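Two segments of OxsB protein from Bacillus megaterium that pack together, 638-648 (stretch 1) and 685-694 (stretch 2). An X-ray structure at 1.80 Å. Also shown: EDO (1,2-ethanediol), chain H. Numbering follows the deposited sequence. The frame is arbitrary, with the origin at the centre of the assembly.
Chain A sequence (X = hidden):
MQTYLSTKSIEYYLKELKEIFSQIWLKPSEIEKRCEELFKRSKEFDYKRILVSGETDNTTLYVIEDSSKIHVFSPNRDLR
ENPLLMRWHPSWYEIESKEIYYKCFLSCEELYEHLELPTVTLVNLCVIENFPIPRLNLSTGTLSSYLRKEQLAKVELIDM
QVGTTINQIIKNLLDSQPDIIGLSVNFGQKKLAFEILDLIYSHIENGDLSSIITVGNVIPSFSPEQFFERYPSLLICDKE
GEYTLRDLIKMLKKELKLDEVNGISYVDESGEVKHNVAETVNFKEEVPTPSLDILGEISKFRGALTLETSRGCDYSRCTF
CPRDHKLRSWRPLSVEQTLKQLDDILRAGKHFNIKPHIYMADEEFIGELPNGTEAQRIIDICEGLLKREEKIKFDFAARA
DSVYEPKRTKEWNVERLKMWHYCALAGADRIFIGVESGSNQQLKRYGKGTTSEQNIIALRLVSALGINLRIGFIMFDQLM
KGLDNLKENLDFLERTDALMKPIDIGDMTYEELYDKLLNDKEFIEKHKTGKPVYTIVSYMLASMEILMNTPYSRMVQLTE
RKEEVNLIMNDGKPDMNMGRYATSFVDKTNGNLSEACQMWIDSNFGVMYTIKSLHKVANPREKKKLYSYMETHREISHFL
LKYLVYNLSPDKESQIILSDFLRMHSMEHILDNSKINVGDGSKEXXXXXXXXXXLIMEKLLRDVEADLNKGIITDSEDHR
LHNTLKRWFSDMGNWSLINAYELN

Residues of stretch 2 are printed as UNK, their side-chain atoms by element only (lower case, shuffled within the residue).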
# COMPACT_ATOMS: atom_id res chain seq x y z
N HIS A 638 10.28 -19.54 15.40
CA HIS A 638 9.05 -19.76 16.14
C HIS A 638 9.33 -20.46 17.47
O HIS A 638 8.84 -20.05 18.53
CB HIS A 638 8.06 -20.60 15.34
CG HIS A 638 6.88 -21.03 16.15
ND1 HIS A 638 5.79 -20.21 16.37
CD2 HIS A 638 6.65 -22.16 16.86
CE1 HIS A 638 4.93 -20.83 17.16
NE2 HIS A 638 5.43 -22.01 17.48
N PHE A 639 10.12 -21.53 17.43
CA PHE A 639 10.29 -22.29 18.65
C PHE A 639 11.28 -21.65 19.61
O PHE A 639 11.33 -22.05 20.78
CB PHE A 639 10.65 -23.73 18.31
CG PHE A 639 9.49 -24.52 17.80
CD1 PHE A 639 8.44 -24.85 18.64
CD2 PHE A 639 9.41 -24.88 16.47
CE1 PHE A 639 7.33 -25.55 18.17
CE2 PHE A 639 8.31 -25.58 15.99
CZ PHE A 639 7.27 -25.91 16.83
N LEU A 640 12.03 -20.65 19.15
CA LEU A 640 12.77 -19.81 20.08
C LEU A 640 11.85 -19.23 21.15
O LEU A 640 12.13 -19.32 22.35
CB LEU A 640 13.48 -18.68 19.34
CG LEU A 640 13.91 -17.53 20.26
CD1 LEU A 640 15.13 -17.94 21.15
CD2 LEU A 640 14.19 -16.27 19.47
N LEU A 641 10.75 -18.60 20.72
CA LEU A 641 9.84 -18.00 21.69
C LEU A 641 9.19 -19.06 22.57
O LEU A 641 9.00 -18.85 23.77
CB LEU A 641 8.78 -17.16 20.98
CG LEU A 641 7.85 -16.43 21.95
CD1 LEU A 641 8.68 -15.67 22.97
CD2 LEU A 641 6.94 -15.49 21.16
N LYS A 642 8.83 -20.21 21.99
CA LYS A 642 8.28 -21.28 22.81
C LYS A 642 9.29 -21.74 23.85
O LYS A 642 8.94 -22.00 25.01
CB LYS A 642 7.82 -22.45 21.93
CG LYS A 642 6.97 -23.47 22.65
CD LYS A 642 6.47 -24.54 21.70
CE LYS A 642 5.22 -25.24 22.24
NZ LYS A 642 3.95 -24.42 22.24
N TYR A 643 10.57 -21.77 23.46
CA TYR A 643 11.64 -22.15 24.38
C TYR A 643 11.84 -21.10 25.47
O TYR A 643 12.02 -21.45 26.64
CB TYR A 643 12.92 -22.35 23.57
CG TYR A 643 14.13 -22.82 24.34
CD1 TYR A 643 14.17 -24.10 24.88
CD2 TYR A 643 15.23 -22.01 24.49
CE1 TYR A 643 15.30 -24.54 25.58
CE2 TYR A 643 16.37 -22.44 25.17
CZ TYR A 643 16.39 -23.71 25.71
OH TYR A 643 17.51 -24.12 26.40
N LEU A 644 11.81 -19.81 25.11
CA LEU A 644 11.93 -18.77 26.13
C LEU A 644 10.77 -18.81 27.12
O LEU A 644 10.98 -18.69 28.34
CB LEU A 644 12.01 -17.39 25.46
CG LEU A 644 13.28 -17.09 24.65
CD1 LEU A 644 13.13 -15.79 23.85
CD2 LEU A 644 14.46 -16.99 25.58
N VAL A 645 9.54 -18.99 26.63
CA VAL A 645 8.38 -19.05 27.52
C VAL A 645 8.43 -20.30 28.38
O VAL A 645 8.05 -20.29 29.56
CB VAL A 645 7.07 -18.97 26.70
CG1 VAL A 645 5.83 -19.23 27.59
CG2 VAL A 645 6.95 -17.61 26.03
N TYR A 646 8.91 -21.41 27.81
CA TYR A 646 9.06 -22.64 28.58
C TYR A 646 10.02 -22.45 29.75
O TYR A 646 9.78 -22.94 30.85
CB TYR A 646 9.56 -23.77 27.69
CG TYR A 646 9.68 -25.08 28.44
CD1 TYR A 646 8.57 -25.88 28.65
CD2 TYR A 646 10.90 -25.50 28.96
CE1 TYR A 646 8.67 -27.08 29.34
CE2 TYR A 646 11.01 -26.69 29.66
CZ TYR A 646 9.89 -27.47 29.84
OH TYR A 646 9.99 -28.66 30.54
N ASN A 647 11.13 -21.74 29.51
CA ASN A 647 12.13 -21.55 30.55
C ASN A 647 11.66 -20.58 31.62
O ASN A 647 12.25 -20.53 32.70
CB ASN A 647 13.44 -21.08 29.93
CG ASN A 647 14.30 -22.23 29.45
OD1 ASN A 647 14.92 -22.94 30.25
ND2 ASN A 647 14.35 -22.44 28.13
N LEU A 648 10.60 -19.82 31.35
CA LEU A 648 9.98 -18.96 32.34
C LEU A 648 8.79 -19.62 33.02
O LEU A 648 8.51 -19.33 34.18
CB LEU A 648 9.52 -17.65 31.71
CG LEU A 648 10.55 -16.75 31.04
CD1 LEU A 648 9.83 -15.65 30.25
CD2 LEU A 648 11.47 -16.14 32.06
N UNK A 685 19.24 -13.60 32.15
CA UNK A 685 18.86 -15.00 31.99
C UNK A 685 18.27 -15.25 30.61
O UNK A 685 18.57 -16.26 29.97
c UNK A 685 17.60 -16.92 33.08
n UNK A 685 16.33 -17.29 33.01
o UNK A 685 18.53 -17.73 33.13
c UNK A 685 17.87 -15.42 33.08
N UNK A 686 17.43 -14.32 30.14
CA UNK A 686 16.81 -14.48 28.82
C UNK A 686 17.88 -14.56 27.73
O UNK A 686 17.83 -15.45 26.87
c UNK A 686 13.58 -12.43 29.49
c UNK A 686 15.42 -13.20 27.11
c UNK A 686 14.53 -13.61 29.41
c UNK A 686 15.79 -13.35 28.59
N UNK A 687 18.88 -13.69 27.80
CA UNK A 687 19.98 -13.74 26.83
C UNK A 687 20.72 -15.07 26.89
O UNK A 687 21.11 -15.62 25.85
c UNK A 687 20.51 -11.19 26.60
c UNK A 687 21.73 -10.30 26.45
c UNK A 687 19.70 -11.24 25.31
c UNK A 687 20.94 -12.59 27.05
N UNK A 688 20.97 -15.59 28.10
CA UNK A 688 21.65 -16.88 28.23
C UNK A 688 20.83 -18.00 27.61
O UNK A 688 21.37 -18.92 26.99
o UNK A 688 24.00 -16.03 29.53
c UNK A 688 21.92 -17.22 29.70
c UNK A 688 23.12 -16.49 30.27
n UNK A 688 23.17 -16.40 31.59
N UNK A 689 19.51 -17.95 27.80
CA UNK A 689 18.62 -18.94 27.19
C UNK A 689 18.69 -18.83 25.68
O UNK A 689 18.75 -19.84 24.97
c UNK A 689 17.19 -18.75 27.72
c UNK A 689 17.14 -18.95 29.24
c UNK A 689 16.22 -19.70 27.03
N UNK A 690 18.67 -17.60 25.16
CA UNK A 690 18.70 -17.40 23.71
C UNK A 690 20.04 -17.81 23.12
O UNK A 690 20.08 -18.39 22.02
c UNK A 690 18.53 -12.90 22.13
c UNK A 690 18.37 -15.95 23.37
c UNK A 690 18.24 -15.68 21.87
s UNK A 690 17.39 -14.13 21.51
N UNK A 691 21.15 -17.52 23.82
CA UNK A 691 22.45 -18.02 23.37
C UNK A 691 22.41 -19.53 23.18
O UNK A 691 23.00 -20.07 22.24
o UNK A 691 23.72 -16.22 24.38
c UNK A 691 23.54 -17.64 24.38
c UNK A 691 24.85 -18.31 24.02
N UNK A 692 21.70 -20.23 24.07
CA UNK A 692 21.59 -21.68 23.97
C UNK A 692 20.80 -22.08 22.74
O UNK A 692 21.19 -22.99 22.00
c UNK A 692 21.44 -23.63 25.58
c UNK A 692 20.95 -22.24 25.24
n UNK A 692 22.76 -23.78 25.64
o UNK A 692 20.66 -24.56 25.77
N UNK A 693 19.66 -21.42 22.52
CA UNK A 693 18.86 -21.73 21.35
C UNK A 693 19.60 -21.40 20.06
O UNK A 693 19.40 -22.07 19.04
c UNK A 693 16.52 -21.48 20.48
c UNK A 693 14.04 -23.85 19.35
c UNK A 693 16.13 -20.92 19.28
c UNK A 693 14.92 -22.79 19.51
c UNK A 693 14.01 -24.80 20.33
c UNK A 693 15.71 -23.66 21.62
c UNK A 693 14.84 -24.72 21.46
c UNK A 693 17.54 -20.95 21.41
c UNK A 693 15.77 -22.68 20.63
n UNK A 693 15.17 -21.71 18.70
N UNK A 694 20.45 -20.37 20.08
CA UNK A 694 21.20 -19.98 18.90
C UNK A 694 22.09 -21.11 18.38
O UNK A 694 22.43 -21.12 17.19
c UNK A 694 22.85 -18.21 18.02
c UNK A 694 22.04 -18.74 19.21
c UNK A 694 23.62 -16.95 18.35
o UNK A 694 24.46 -16.94 19.24
n UNK A 694 23.34 -15.87 17.61
C1 EDO H . 5.70 -16.72 15.71
O1 EDO H . 5.32 -17.95 15.07
C2 EDO H . 4.96 -15.59 14.99
O2 EDO H . 5.24 -14.37 15.67

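Position 685 carries two side-chain carbons, the second bearing one oxygen and one nitrogen. That is a carboxamide borne directly on CB, hence Asn-685; its CA-to-CB bond points toward stretch 1, yet its closest approach is 5.1 Å, from ND2 to Leu-648 CD2, and its amide is satisfied elsewhere in the structure.

Position 686 has four carbons, forked at the first, with one arm two carbons long. Branching at CB identifies Ile-686, whose CG2 lies 4.2 Å from Leu-644 CD2.

Position 687 also has four carbons, but the fork comes at the second, which gives Leu-687; its CA-to-CB bond points away and it makes no contact. Position 688 repeats the pattern of two carbons with a terminal oxygen and nitrogen, so it is Asn-688, exposed and out of reach.

At position 689 a single carbon carries two more, the compact fork of Val-689. Its CA-to-CB bond points toward stretch 1, and CG1 packs 3.3 Å from Tyr-643 CE2, 3.5 Å from Leu-644 CD2 and 3.5 Å from Asn-647 ND2. Asn-647 ND2 is held by its hydrogen bond to Tyr-643 O (2.9 Å), one turn back.

An unbranched chain of two carbons, a sulfur and a last carbon marks position 690 as Met-690; its CG is 3.9 Å from Leu-640 CD1. At position 691 one carbon bears an oxygen and a carbon: Thr-691, out of reach, its OG1 donating to Leu-687 O at 3.1 Å. Position 692 again shows two carbons ending in oxygen and nitrogen, Asn-692, with OD1 3.2 Å from Tyr-643 OH.

Position 693 has one carbon leading to fused five- and six-membered rings of eight carbons and one nitrogen, the indole of Trp-693. The six-membered ring forms an offset stack with Tyr-643, centroids 4.6 Å apart and planes at 30°. Leu-640 CA sits over the five-membered ring, 3.6 Å from its centroid and 23° off the normal, a CH-pi contact. NE1 approaches Leu-640 N at 3.3 Å, but both are donors and no hydrogen bond results.

Position 694 has three carbons, the third with an oxygen and a nitrogen: Gln-694, directed away.

The contact joins two helices whose directions differ by 136° and whose axes approach to 10.1 Å, burying 602 Å². With no clear hydrogen bond between them, packing dominates: Trp-693 lies against the Phe-639, Leu-640 and Tyr-643 surface, while one turn earlier Val-689 fits against Tyr-643, Leu-644 and Asn-647.

Stretch 2, residues 685-694: NILNVMTNWQ
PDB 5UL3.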